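Local coordinates for protein formyltransferase (Francisella tularensis subsp. tularensis, PDB 4NV1) that belongs to the formyltransferase family, pairing a formyl transferase-type domain with a C-terminal dimerization domain, and holds dTDP-4-amino-4,6-dideoxyglucose in its pocket, at residues P95-P99 with I135-V139. Sequence-based numbering, arbitrary orientation.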
loop_
_atom_site.group_PDB
_atom_site.type_symbol
_atom_site.label_atom_id
_atom_site.label_comp_id
_atom_site.label_asym_id
_atom_site.label_seq_id
_atom_site.Cartn_x
_atom_site.Cartn_y
_atom_site.Cartn_z
ATOM N N PRO A 95 23.417 -11.468 -0.878
ATOM C CA PRO A 95 22.617 -10.252 -0.827
ATOM C C PRO A 95 22.682 -9.472 0.460
ATOM O O PRO A 95 21.679 -8.881 0.842
ATOM C CB PRO A 95 21.173 -10.741 -1.080
ATOM C CG PRO A 95 21.163 -12.067 -0.441
ATOM C CD PRO A 95 22.587 -12.631 -0.519
ATOM N N GLY A 96 23.855 -9.299 1.043
ATOM C CA GLY A 96 24.077 -8.220 2.022
ATOM C C GLY A 96 25.539 -7.768 2.105
ATOM O O GLY A 96 26.380 -8.314 1.404
ATOM N N LEU A 97 25.820 -6.707 2.856
ATOM C CA LEU A 97 27.183 -6.149 2.933
ATOM C C LEU A 97 27.801 -6.653 4.219
ATOM O O LEU A 97 27.677 -6.029 5.253
ATOM C CB LEU A 97 27.162 -4.623 2.949
ATOM C CG LEU A 97 28.449 -3.880 2.567
ATOM C CD1 LEU A 97 28.728 -3.802 1.090
ATOM C CD2 LEU A 97 28.383 -2.445 3.016
ATOM N N ASN A 98 28.505 -7.770 4.157
ATOM C CA ASN A 98 29.218 -8.268 5.336
ATOM C C ASN A 98 30.175 -7.216 5.927
ATOM O O ASN A 98 30.794 -6.478 5.182
ATOM C CB ASN A 98 30.069 -9.467 4.932
ATOM C CG ASN A 98 29.248 -10.723 4.605
ATOM O OD1 ASN A 98 29.815 -11.786 4.311
ATOM N ND2 ASN A 98 27.927 -10.623 4.699
ATOM N N PRO A 99 30.283 -7.130 7.256
ATOM C CA PRO A 99 29.682 -8.064 8.166
ATOM C C PRO A 99 28.350 -7.576 8.756
ATOM O O PRO A 99 28.005 -8.029 9.840
ATOM C CB PRO A 99 30.663 -8.057 9.312
ATOM C CG PRO A 99 31.096 -6.610 9.371
ATOM C CD PRO A 99 31.285 -6.283 7.922
ATOM N N ILE A 135 35.100 -9.221 -3.029
ATOM C CA ILE A 135 34.582 -7.975 -3.532
ATOM C C ILE A 135 33.194 -7.702 -2.890
ATOM O O ILE A 135 32.387 -8.639 -2.712
ATOM C CB ILE A 135 34.536 -7.927 -5.041
ATOM C CG1 ILE A 135 34.445 -6.485 -5.505
ATOM C CG2 ILE A 135 33.365 -8.675 -5.703
ATOM C CD1 ILE A 135 34.164 -6.209 -6.963
ATOM N N GLN A 136 32.940 -6.441 -2.525
ATOM C CA GLN A 136 31.602 -6.082 -2.029
ATOM C C GLN A 136 31.326 -4.632 -2.308
ATOM O O GLN A 136 32.269 -3.819 -2.442
ATOM C CB GLN A 136 31.496 -6.334 -0.551
ATOM C CG GLN A 136 32.294 -5.335 0.276
ATOM C CD GLN A 136 32.202 -5.682 1.720
ATOM O OE1 GLN A 136 32.985 -5.170 2.491
ATOM N NE2 GLN A 136 31.249 -6.546 2.123
ATOM N N GLU A 137 30.050 -4.299 -2.407
ATOM C CA GLU A 137 29.686 -2.898 -2.635
ATOM C C GLU A 137 28.380 -2.514 -1.948
ATOM O O GLU A 137 27.336 -3.217 -2.032
ATOM C CB GLU A 137 29.690 -2.590 -4.128
ATOM C CG GLU A 137 29.583 -1.103 -4.426
ATOM C CD GLU A 137 29.411 -0.823 -5.909
ATOM O OE1 GLU A 137 29.758 -1.674 -6.763
ATOM O OE2 GLU A 137 28.934 0.283 -6.248
ATOM N N GLU A 138 28.432 -1.404 -1.214
ATOM C CA GLU A 138 27.165 -0.842 -0.656
ATOM C C GLU A 138 26.135 -0.398 -1.690
ATOM O O GLU A 138 26.485 -0.075 -2.826
ATOM C CB GLU A 138 27.460 0.303 0.310
ATOM C CG GLU A 138 26.277 0.913 1.024
ATOM C CD GLU A 138 26.732 1.848 2.147
ATOM O OE1 GLU A 138 27.922 2.079 2.367
ATOM O OE2 GLU A 138 25.895 2.383 2.858
ATOM N N VAL A 139 24.855 -0.476 -1.313
ATOM C CA VAL A 139 23.723 -0.011 -2.107
ATOM C C VAL A 139 22.928 0.995 -1.284
ATOM O O VAL A 139 22.782 0.828 -0.055
ATOM C CB VAL A 139 22.849 -1.255 -2.441
ATOM C CG1 VAL A 139 21.448 -0.903 -2.824
ATOM C CG2 VAL A 139 23.531 -2.120 -3.514
#
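Leu97 turns its CG away from its own backbone N (chi1 -160°), which carries the isopropyl end to the strand 135-139, while Gln136 holds CG between N and carbonyl carbon (chi1 72°) and then runs out extended to the loop at Asn98. The two side chains cross at about a right angle. CD1 of Leu97 presses on the backbone of the strand, 3.3 Å from C of Glu137 and equally near N of Glu138, so one methyl sits against a peptide link. CD1 of Leu97 also lies 4.0 Å from CG of Gln136, lining the aliphatic part of that chain. The other branch, CD2, reaches CB of Glu138 at 4.0 Å. The amide of Gln136 closes the contact: NE2 donates to the backbone O of Asn98 over 3.1 Å, with an N-H...O angle of 157°. The donor meets a lone pair in the carbonyl plane, and the acceptor lies nearly in the plane of the Gln136 amide. Thr120 OG1 also bonds to NE2, and the same hydroxyl bonds to Gly96 O and Asn98 N. Thr120 belongs to strand 117-123, which pairs antiparallel with 133-139, an outermost strand of the mixed sheet within this chain. The loop follows 89-94, the last parallel strand of the Rossmann-like sheet of the formyl transferase domain, and is tied across one face of its antiparallel extension, strands 117-123 and 133-139. Chemically, NE2 bonds both a carbonyl and a hydroxyl, which would fix the rotation of the amide, while Leu97 adds van der Waals contact alongside.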